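Local coordinates for protein putative glutathione S-transferase (Sinorhizobium meliloti, PDB 4MDC) that probably catalyses the conjugation of glutathione to electrophilic substrates, working as a homodimeric glutathione S-transferase, at residues 122-125 and 126-130; 162-165 and 166-169; 171-174 and 175-179. All blocks are in the same frame, centred on the assembly; numbering follows the deposited sequence.

Interaction 1: residues 122-125 and 126-130; sequences EWFL and QKMEA
Trp-123 and Lys-127 both carry CG opposite the backbone N (chi1 -177° and -173°), which sends the indole and the lysine chain off the helix side by side. Lys-127 CD lies over one indole face, 3.7 Å from the centroid of the Trp-123 six-membered ring, a CH-pi contact. Lys-127 CE reaches Trp-123 CH2 at 3.5 Å. The lysine then bends, and NZ forms a salt bridge with Asp-131. With an alanine in place of Trp-123, the lysine methylenes would probably lose their flat support and the chain be freer to turn. Met-128, a selenomethionine, brings SE to the edge of the Phe-124 ring, 3.8 Å from CD1, a Met-aromatic contact. Glu-122 and Gln-126 run alongside, and a water links Glu-122 OE2 to Gln-126 NE2, weakly at the amide end. The backbone makes a wider, pi-type turn. Glu-122 O accepts from both Gln-126 N (2.8 Å) and Lys-127 N (3.1 Å), while Met-128 N bonds almost straight to Trp-123 O at 2.8 Å. This stretch of helix 111-145 packs against helices 167-180 and 191-205, Leu-125 and Glu-129 touch helix 33-44, and Trp-123 and Lys-127 meet Ala-69 of the second subunit.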
ATOM      1  N   GLU B 122      -3.894   4.560   4.746  1.00 14.79           N
ATOM      2  CA  GLU B 122      -4.012   3.316   3.988  1.00 15.52           C
ATOM      3  C   GLU B 122      -5.464   2.921   3.757  1.00 14.99           C
ATOM      4  O   GLU B 122      -5.803   2.427   2.658  1.00 15.93           O
ATOM      5  CB  GLU B 122      -3.231   2.187   4.686  1.00 16.51           C
ATOM      6  CG  GLU B 122      -1.712   2.428   4.551  1.00 17.44           C
ATOM      7  CD  GLU B 122      -0.821   1.327   5.208  1.00 19.87           C
ATOM      8  OE1 GLU B 122      -1.381   0.301   5.695  1.00 20.61           O
ATOM      9  OE2 GLU B 122       0.434   1.452   5.051  1.00 21.66           O
ATOM     10  N   TRP B 123      -6.330   3.192   4.727  1.00 14.35           N
ATOM     11  CA  TRP B 123      -7.745   2.879   4.592  1.00 14.10           C
ATOM     12  C   TRP B 123      -8.289   3.601   3.347  1.00 13.62           C
ATOM     13  O   TRP B 123      -8.905   2.993   2.469  1.00 13.97           O
ATOM     14  CB  TRP B 123      -8.546   3.282   5.842  1.00 14.19           C
ATOM     15  CG  TRP B 123      -9.989   2.887   5.719  1.00 14.94           C
ATOM     16  CD1 TRP B 123     -10.967   3.594   5.044  1.00 14.76           C
ATOM     17  CD2 TRP B 123     -10.625   1.672   6.144  1.00 15.59           C
ATOM     18  NE1 TRP B 123     -12.132   2.921   5.084  1.00 15.04           N
ATOM     19  CE2 TRP B 123     -11.982   1.765   5.801  1.00 16.19           C
ATOM     20  CE3 TRP B 123     -10.199   0.566   6.913  1.00 16.82           C
ATOM     21  CZ2 TRP B 123     -12.920   0.741   6.051  1.00 16.94           C
ATOM     22  CZ3 TRP B 123     -11.150  -0.436   7.181  1.00 17.37           C
ATOM     23  CH2 TRP B 123     -12.484  -0.346   6.750  1.00 18.03           C
ATOM     24  N   PHE B 124      -8.085   4.885   3.329  1.00 14.01           N
ATOM     25  CA  PHE B 124      -8.677   5.715   2.242  1.00 14.22           C
ATOM     26  C   PHE B 124      -7.934   5.578   0.921  1.00 15.77           C
ATOM     27  O   PHE B 124      -8.583   5.576  -0.159  1.00 15.69           O
ATOM     28  CB  PHE B 124      -8.889   7.135   2.725  1.00 14.77           C
ATOM     29  CG  PHE B 124      -9.960   7.243   3.734  1.00 15.28           C
ATOM     30  CD1 PHE B 124     -11.312   7.213   3.354  1.00 14.72           C
ATOM     31  CD2 PHE B 124      -9.646   7.226   5.081  1.00 14.84           C
ATOM     32  CE1 PHE B 124     -12.301   7.177   4.324  1.00 15.69           C
ATOM     33  CE2 PHE B 124     -10.626   7.265   6.029  1.00 15.94           C
ATOM     34  CZ  PHE B 124     -11.949   7.247   5.675  1.00 15.84           C
ATOM     35  N   LEU B 125      -6.618   5.435   0.937  1.00 14.97           N
ATOM     36  CA  LEU B 125      -5.863   5.390  -0.316  1.00 16.15           C
ATOM     37  C   LEU B 125      -5.539   4.007  -0.871  1.00 17.90           C
ATOM     38  O   LEU B 125      -5.180   3.881  -2.070  1.00 20.02           O
ATOM     39  CB  LEU B 125      -4.556   6.174  -0.173  1.00 15.88           C
ATOM     40  CG  LEU B 125      -4.788   7.662   0.137  1.00 16.53           C
ATOM     41  CD1 LEU B 125      -3.465   8.340   0.256  1.00 17.18           C
ATOM     42  CD2 LEU B 125      -5.695   8.418  -0.851  1.00 17.44           C
ATOM     43  N   GLN B 126      -5.779   2.973  -0.068  1.00 16.07           N
ATOM     44  CA  GLN B 126      -5.655   1.628  -0.542  1.00 16.85           C
ATOM     45  C   GLN B 126      -6.971   0.861  -0.484  1.00 17.28           C
ATOM     46  O   GLN B 126      -7.358   0.277  -1.492  1.00 17.16           O
ATOM     47  CB  GLN B 126      -4.570   0.859   0.268  1.00 17.71           C
ATOM     48  CG  GLN B 126      -3.237   1.537   0.151  1.00 20.52           C
ATOM     49  CD  GLN B 126      -2.135   0.812   0.966  1.00 26.73           C
ATOM     50  OE1 GLN B 126      -2.319  -0.281   1.520  1.00 29.49           O
ATOM     51  NE2 GLN B 126      -0.988   1.445   1.014  1.00 28.92           N
ATOM     52  N   LYS B 127      -7.578   0.725   0.706  1.00 18.08           N
ATOM     53  CA  LYS B 127      -8.812  -0.062   0.799  1.00 18.28           C
ATOM     54  C   LYS B 127      -9.965   0.568  -0.004  1.00 17.97           C
ATOM     55  O   LYS B 127     -10.539  -0.074  -0.880  1.00 18.60           O
ATOM     56  CB  LYS B 127      -9.225  -0.311   2.228  1.00 18.30           C
ATOM     57  CG  LYS B 127     -10.415  -1.269   2.312  1.00 19.28           C
ATOM     58  CD  LYS B 127     -10.760  -1.673   3.722  1.00 20.41           C
ATOM     59  CE  LYS B 127     -12.079  -2.351   3.865  1.00 22.09           C
ATOM     60  NZ  LYS B 127     -12.331  -3.444   2.908  1.00 23.06           N
HETATM   61  N   MSE B 128     -10.342   1.804   0.317  1.00 17.51           N
HETATM   62  CA  MSE B 128     -11.417   2.489  -0.408  1.00 18.01           C
HETATM   63  C   MSE B 128     -11.055   2.612  -1.879  1.00 17.82           C
HETATM   64  O   MSE B 128     -11.928   2.573  -2.771  1.00 17.69           O
HETATM   65  CB  MSE B 128     -11.743   3.869   0.155  1.00 18.08           C
HETATM   66  CG  MSE B 128     -13.096   4.386  -0.392  1.00 19.45           C
HETATM   67 SE   MSE B 128     -13.464   6.169   0.365  1.00 20.83          SE
HETATM   68  CE  MSE B 128     -15.202   6.390  -0.537  1.00 21.97           C
ATOM     69  N   GLU B 129      -9.775   2.769  -2.156  1.00 17.49           N
ATOM     70  CA  GLU B 129      -9.342   2.915  -3.564  1.00 18.10           C
ATOM     71  C   GLU B 129      -9.636   1.637  -4.390  1.00 17.82           C
ATOM     72  O   GLU B 129     -10.174   1.682  -5.483  1.00 16.95           O
ATOM     73  CB  GLU B 129      -7.863   3.253  -3.541  1.00 18.48           C
ATOM     74  CG  GLU B 129      -7.216   3.404  -4.882  1.00 20.58           C
ATOM     75  CD  GLU B 129      -7.512   4.767  -5.542  1.00 22.62           C
ATOM     76  OE1 GLU B 129      -8.201   5.631  -4.923  1.00 25.24           O
ATOM     77  OE2 GLU B 129      -7.011   4.986  -6.684  1.00 26.73           O
ATOM     78  N   ALA B 130      -9.366   0.490  -3.779  1.00 16.67           N
ATOM     79  CA  ALA B 130      -9.644  -0.801  -4.427  1.00 17.44           C
ATOM     80  C   ALA B 130     -11.112  -1.145  -4.463  1.00 18.40           C
ATOM     81  O   ALA B 130     -11.615  -1.654  -5.501  1.00 19.75           O
ATOM     82  CB  ALA B 130      -8.889  -1.939  -3.737  1.00 17.07           C
TER
HETATM   83  O   HOH W   1       1.214   2.118   2.651  1.00 37.18           O
HETATM   84  O   HOH W   2      -0.941  -1.872   3.988  1.00 39.07           O
HETATM   85  O   HOH W   3      -9.805   6.082  -2.691  1.00 20.61           O

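Interaction 2: residues 162-165 and 166-169; sequences TSRS and NIRQ
Asn-166 folds its side-chain amide back toward the carbonyl of Thr-162, one turn earlier. CG sits beside the backbone N (chi1 -73°), and this brings the Asn-166 CG to 3.5 Å from Thr-162 O. The amide makes no hydrogen bond there. Its ND2 bonds instead to the carbonyl O of Asp-131 on helix 111-145, which ties the join to that long helix. Ser-165 comes to the same Thr-162 carbonyl with its hydroxyl. Its OG stands between the backbone N and the carbonyl carbon (chi1 76°) and donates to Thr-162 O at 2.7 Å. Ser-165 OG and Asn-166 OD1 are 3.8 Å apart.

These side chains gather where helix 157-165 hands over to helix 167-180 in the helical C-terminal domain of the glutathione transferase fold. Here Asn-166 N and Ile-167 N bond mainly to the carbonyl three residues back rather than four. Asn-166 N gives its main bond to Ser-163 O (3.1 Å) and only a weak one to Thr-162 O. Ile-167 N bonds to Arg-164 O at 3.2 Å, from well above the carbonyl plane. The next two four-residue steps are bridged by water. One water donates to Arg-164 O and accepts from Arg-168 N. A second donates to Ser-165 O (2.6 Å) and accepts from Gln-169 N (2.9 Å).

Ile-167 turns CD1 back along the earlier turn and rests it 3.8 Å from Arg-164 CA. Its side chain also packs on Val-132 of helix 111-145, which Asn-166 touches as well. The two arginines reach out to acids instead of to each other. Arg-164 forms a salt bridge through NH2 with Glu-208, and Arg-168 forms one through NE with Asp-213.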
ATOM      1  N   THR B 162     -20.959  -2.732  -8.562  1.00 26.79           N
ATOM      2  CA  THR B 162     -20.171  -3.274  -7.467  1.00 28.58           C
ATOM      3  C   THR B 162     -19.496  -2.115  -6.729  1.00 26.88           C
ATOM      4  O   THR B 162     -19.574  -2.038  -5.500  1.00 26.95           O
ATOM      5  CB  THR B 162     -19.139  -4.299  -7.968  1.00 29.99           C
ATOM      6  OG1 THR B 162     -19.825  -5.364  -8.601  1.00 32.95           O
ATOM      7  CG2 THR B 162     -18.348  -4.927  -6.802  1.00 32.27           C
ATOM      8  N   SER B 163     -18.819  -1.243  -7.476  1.00 24.14           N
ATOM      9  CA  SER B 163     -18.091  -0.143  -6.856  1.00 24.03           C
ATOM     10  C   SER B 163     -19.004   0.780  -6.073  1.00 23.67           C
ATOM     11  O   SER B 163     -18.721   1.152  -4.955  1.00 22.94           O
ATOM     12  CB  SER B 163     -17.396   0.692  -7.904  1.00 24.59           C
ATOM     13  OG  SER B 163     -16.582  -0.107  -8.680  1.00 29.36           O
ATOM     14  N   ARG B 164     -20.129   1.143  -6.678  1.00 24.30           N
ATOM     15  CA  ARG B 164     -21.139   1.949  -5.994  1.00 24.83           C
ATOM     16  C   ARG B 164     -21.684   1.293  -4.736  1.00 25.62           C
ATOM     17  O   ARG B 164     -21.938   1.989  -3.748  1.00 25.19           O
ATOM     18  CB  ARG B 164     -22.293   2.315  -6.930  1.00 25.33           C
ATOM     19  CG  ARG B 164     -21.857   3.369  -7.933  1.00 23.92           C
ATOM     20  CD  ARG B 164     -22.828   3.583  -9.072  1.00 26.48           C
ATOM     21  NE  ARG B 164     -22.365   4.726  -9.847  1.00 25.55           N
ATOM     22  CZ  ARG B 164     -22.735   4.997 -11.081  1.00 26.73           C
ATOM     23  NH1 ARG B 164     -23.576   4.187 -11.729  1.00 27.69           N
ATOM     24  NH2 ARG B 164     -22.266   6.089 -11.645  1.00 26.17           N
ATOM     25  N   SER B 165     -21.951  -0.005  -4.785  1.00 26.25           N
ATOM     26  CA  SER B 165     -22.494  -0.694  -3.613  1.00 28.76           C
ATOM     27  C   SER B 165     -21.501  -0.665  -2.437  1.00 27.07           C
ATOM     28  O   SER B 165     -21.908  -0.881  -1.289  1.00 28.31           O
ATOM     29  CB  SER B 165     -22.849  -2.158  -3.926  1.00 30.56           C
ATOM     30  OG  SER B 165     -21.670  -2.968  -3.984  1.00 31.52           O
ATOM     31  N   ASN B 166     -20.215  -0.421  -2.708  1.00 24.32           N
ATOM     32  CA  ASN B 166     -19.203  -0.403  -1.631  1.00 21.25           C
ATOM     33  C   ASN B 166     -19.017   0.974  -0.970  1.00 19.88           C
ATOM     34  O   ASN B 166     -18.300   1.106   0.032  1.00 19.64           O
ATOM     35  CB  ASN B 166     -17.861  -0.882  -2.170  1.00 21.99           C
ATOM     36  CG  ASN B 166     -17.835  -2.387  -2.432  1.00 23.76           C
ATOM     37  OD1 ASN B 166     -18.542  -3.134  -1.803  1.00 25.59           O
ATOM     38  ND2 ASN B 166     -17.045  -2.812  -3.402  1.00 25.38           N
ATOM     39  N   ILE B 167     -19.631   2.005  -1.555  1.00 19.94           N
ATOM     40  CA  ILE B 167     -19.464   3.360  -1.089  1.00 19.54           C
ATOM     41  C   ILE B 167     -20.015   3.538   0.302  1.00 18.12           C
ATOM     42  O   ILE B 167     -19.360   4.160   1.144  1.00 17.55           O
ATOM     43  CB  ILE B 167     -20.100   4.366  -2.033  1.00 20.92           C
ATOM     44  CG1 ILE B 167     -19.289   4.459  -3.294  1.00 22.65           C
ATOM     45  CG2 ILE B 167     -20.190   5.768  -1.411  1.00 21.55           C
ATOM     46  CD1 ILE B 167     -19.983   5.215  -4.395  1.00 22.84           C
ATOM     47  N   ARG B 168     -21.188   3.000   0.571  1.00 18.80           N
ATOM     48  CA  ARG B 168     -21.830   3.310   1.823  1.00 19.53           C
ATOM     49  C   ARG B 168     -21.004   2.866   3.053  1.00 20.39           C
ATOM     50  O   ARG B 168     -20.902   3.596   4.029  1.00 17.14           O
ATOM     51  CB  ARG B 168     -23.211   2.732   1.893  1.00 22.02           C
ATOM     52  CG  ARG B 168     -23.933   3.259   3.133  1.00 24.10           C
ATOM     53  CD  ARG B 168     -25.366   2.816   3.137  1.00 27.40           C
ATOM     54  NE  ARG B 168     -26.237   3.681   3.933  1.00 27.89           N
ATOM     55  CZ  ARG B 168     -26.982   3.265   4.954  1.00 31.63           C
ATOM     56  NH1 ARG B 168     -26.923   1.992   5.350  1.00 33.77           N
ATOM     57  NH2 ARG B 168     -27.793   4.123   5.600  1.00 29.96           N
ATOM     58  N   GLN B 169     -20.424   1.690   2.963  1.00 21.17           N
ATOM     59  CA  GLN B 169     -19.612   1.207   4.079  1.00 23.59           C
ATOM     60  C   GLN B 169     -18.479   2.185   4.436  1.00 20.22           C
ATOM     61  O   GLN B 169     -18.228   2.448   5.602  1.00 19.60           O
ATOM     62  CB  GLN B 169     -19.030  -0.163   3.704  1.00 29.27           C
ATOM     63  CG  GLN B 169     -17.950  -0.649   4.652  1.00 36.31           C
ATOM     64  CD  GLN B 169     -16.965  -1.716   4.089  1.00 41.57           C
ATOM     65  OE1 GLN B 169     -17.104  -2.229   2.972  1.00 42.81           O
ATOM     66  NE2 GLN B 169     -15.957  -2.040   4.903  1.00 45.52           N
TER
HETATM   67  O   HOH W   4     -23.206   2.334  -1.480  1.00 27.13           O
HETATM   68  O   HOH W   5     -21.240  -0.472   1.199  1.00 21.05           O

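Interaction 3: residues 171-174 and 175-179; sequences MKYL and SWLAG
Residues 171-174 and 175-179 form regular alpha-helix, with Ser-175 N, Trp-176 N, Leu-177 N and Ala-178 N bonded in turn to Met-171 O, Lys-172 O, Tyr-173 O and Leu-174 O, each at 2.9 Å.

Tyr-173 is the centre of the side-chain contact. Its CG lies opposite the backbone N (chi1 -174°), which sends the ring outward from the helix, where its far end comes near Leu-177 and Trp-176. Leu-177 places CD1 over one face of this ring, toward the rim. The methyl carbon is 4.0 Å from the Tyr-173 ring centroid, 23° off the ring normal, so this is a CH-pi contact. The nearest ring atom is Tyr-173 CE2, at 3.7 Å from Leu-177 CD1. The other methyl, Leu-177 CD2, lies 4.1 Å from Tyr-173 OH. Trp-176 meets another part of the same ring. Its CE3 comes obliquely to 3.9 Å from Tyr-173 CE1, an apolar contact. The Trp-176 and Tyr-173 side chains cross at a slant. The phenol oxygen is hydrogen-bonded to Arg-119, which fixes the far end of the ring.

The buried side of this helix faces the rest of the C-terminal domain. Met-171, a selenomethionine, and Leu-174 pack on helices 191-205 and 215-225, and Leu-177 touches Leu-120 of helix 111-145. Ala-178 touches Trp-220 of helix 215-225, and Ser-175 OG makes a weak hydrogen bond with Ala-217 N of the same helix. Tyr-173 meets Trp-123 of helix 111-145 and also packs on Pro-68 of the second subunit.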
HETATM    1  N   MSE B 171     -18.343   5.537   3.591  1.00 17.31           N
HETATM    2  CA  MSE B 171     -18.949   6.760   4.109  1.00 17.10           C
HETATM    3  C   MSE B 171     -19.385   6.588   5.546  1.00 16.17           C
HETATM    4  O   MSE B 171     -19.272   7.513   6.345  1.00 15.32           O
HETATM    5  CB  MSE B 171     -20.137   7.196   3.234  1.00 18.32           C
HETATM    6  CG  MSE B 171     -19.701   7.527   1.829  1.00 19.02           C
HETATM    7 SE   MSE B 171     -18.287   8.895   1.651  1.00 21.56          SE
HETATM    8  CE  MSE B 171     -19.322  10.312   2.653  1.00 22.16           C
ATOM      9  N   LYS B 172     -19.929   5.427   5.898  1.00 16.64           N
ATOM     10  CA  LYS B 172     -20.363   5.166   7.249  1.00 17.57           C
ATOM     11  C   LYS B 172     -19.163   5.068   8.224  1.00 17.24           C
ATOM     12  O   LYS B 172     -19.249   5.527   9.360  1.00 17.54           O
ATOM     13  CB  LYS B 172     -21.240   3.937   7.338  1.00 18.43           C
ATOM     14  CG  LYS B 172     -22.633   4.208   6.762  1.00 18.98           C
ATOM     15  CD  LYS B 172     -23.489   4.904   7.818  1.00 19.52           C
ATOM     16  CE  LYS B 172     -24.760   5.471   7.235  1.00 19.42           C
ATOM     17  NZ  LYS B 172     -25.572   6.159   8.264  1.00 19.34           N
ATOM     18  N   TYR B 173     -18.056   4.545   7.736  1.00 16.81           N
ATOM     19  CA  TYR B 173     -16.846   4.435   8.583  1.00 17.12           C
ATOM     20  C   TYR B 173     -16.326   5.834   8.826  1.00 16.99           C
ATOM     21  O   TYR B 173     -15.982   6.228   9.935  1.00 15.90           O
ATOM     22  CB  TYR B 173     -15.778   3.571   7.922  1.00 17.52           C
ATOM     23  CG  TYR B 173     -14.563   3.317   8.834  1.00 17.89           C
ATOM     24  CD1 TYR B 173     -14.742   2.887  10.132  1.00 19.56           C
ATOM     25  CD2 TYR B 173     -13.282   3.535   8.388  1.00 17.35           C
ATOM     26  CE1 TYR B 173     -13.629   2.607  10.964  1.00 19.98           C
ATOM     27  CE2 TYR B 173     -12.196   3.253   9.200  1.00 18.97           C
ATOM     28  CZ  TYR B 173     -12.365   2.817  10.464  1.00 19.31           C
ATOM     29  OH  TYR B 173     -11.229   2.610  11.244  1.00 20.96           O
ATOM     30  N   LEU B 174     -16.289   6.618   7.755  1.00 15.09           N
ATOM     31  CA  LEU B 174     -15.895   8.019   7.863  1.00 16.27           C
ATOM     32  C   LEU B 174     -16.784   8.844   8.816  1.00 16.49           C
ATOM     33  O   LEU B 174     -16.290   9.631   9.593  1.00 15.50           O
ATOM     34  CB  LEU B 174     -15.915   8.669   6.475  1.00 14.48           C
ATOM     35  CG  LEU B 174     -15.588  10.128   6.356  1.00 15.47           C
ATOM     36  CD1 LEU B 174     -14.179  10.434   6.845  1.00 15.28           C
ATOM     37  CD2 LEU B 174     -15.713  10.573   4.931  1.00 15.54           C
ATOM     38  N   SER B 175     -18.103   8.699   8.667  1.00 16.59           N
ATOM     39  CA  SER B 175     -19.054   9.319   9.617  1.00 17.41           C
ATOM     40  C   SER B 175     -18.746   8.891  11.053  1.00 17.98           C
ATOM     41  O   SER B 175     -18.822   9.710  11.973  1.00 18.57           O
ATOM     42  CB  SER B 175     -20.482   8.972   9.270  1.00 17.45           C
ATOM     43  OG  SER B 175     -20.869   9.686   8.079  1.00 16.79           O
ATOM     44  N   TRP B 176     -18.454   7.622  11.228  1.00 18.57           N
ATOM     45  CA  TRP B 176     -18.171   7.125  12.579  1.00 19.41           C
ATOM     46  C   TRP B 176     -16.908   7.790  13.148  1.00 19.25           C
ATOM     47  O   TRP B 176     -16.908   8.253  14.327  1.00 21.38           O
ATOM     48  CB  TRP B 176     -18.052   5.618  12.642  1.00 22.86           C
ATOM     49  CG  TRP B 176     -17.717   5.161  14.039  1.00 26.57           C
ATOM     50  CD1 TRP B 176     -18.572   5.108  15.131  1.00 30.24           C
ATOM     51  CD2 TRP B 176     -16.432   4.729  14.530  1.00 30.60           C
ATOM     52  NE1 TRP B 176     -17.874   4.679  16.238  1.00 33.43           N
ATOM     53  CE2 TRP B 176     -16.569   4.465  15.903  1.00 31.45           C
ATOM     54  CE3 TRP B 176     -15.192   4.585  13.953  1.00 32.55           C
ATOM     55  CZ2 TRP B 176     -15.504   4.010  16.698  1.00 39.18           C
ATOM     56  CZ3 TRP B 176     -14.115   4.123  14.748  1.00 38.21           C
ATOM     57  CH2 TRP B 176     -14.287   3.833  16.101  1.00 37.34           C
ATOM     58  N   LEU B 177     -15.855   7.823  12.355  1.00 18.17           N
ATOM     59  CA  LEU B 177     -14.591   8.447  12.750  1.00 18.86           C
ATOM     60  C   LEU B 177     -14.806   9.920  13.063  1.00 19.42           C
ATOM     61  O   LEU B 177     -14.385  10.417  14.098  1.00 19.70           O
ATOM     62  CB  LEU B 177     -13.521   8.281  11.685  1.00 18.16           C
ATOM     63  CG  LEU B 177     -12.998   6.871  11.404  1.00 18.46           C
ATOM     64  CD1 LEU B 177     -12.251   6.820  10.093  1.00 18.86           C
ATOM     65  CD2 LEU B 177     -12.082   6.406  12.551  1.00 20.13           C
ATOM     66  N   ALA B 178     -15.483  10.611  12.165  1.00 18.79           N
ATOM     67  CA  ALA B 178     -15.683  12.035  12.286  1.00 20.00           C
ATOM     68  C   ALA B 178     -16.545  12.409  13.474  1.00 21.25           C
ATOM     69  O   ALA B 178     -16.378  13.471  14.069  1.00 22.87           O
ATOM     70  CB  ALA B 178     -16.331  12.569  10.999  1.00 18.12           C
ATOM     71  N   GLY B 179     -17.510  11.564  13.800  1.00 22.25           N
ATOM     72  CA  GLY B 179     -18.428  11.816  14.893  1.00 23.72           C
ATOM     73  C   GLY B 179     -17.861  11.425  16.238  1.00 25.53           C
ATOM     74  O   GLY B 179     -18.416  11.806  17.236  1.00 28.54           O
TER

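In the fold
All three contacts are local to the helical C-terminal domain. Interaction 1 is nearest the chain centre, with none of its touching residues exposed, and it reaches the second subunit. Interactions 2 and 3 lie farther out, share helix 167-180 and lean on helix 111-145, which carries interaction 1. Interaction 3 has three touching residues buried and two exposed. Interactions 1 and 3 meet through Trp-123 with Tyr-173 and Phe-124 with Leu-174. In each, an aliphatic group lies over one aromatic face; interaction 1 adds a selenium at a ring edge and interaction 3 a second ring. Interaction 2 relies on polar groups and waters at a join with four of seven touching residues exposed.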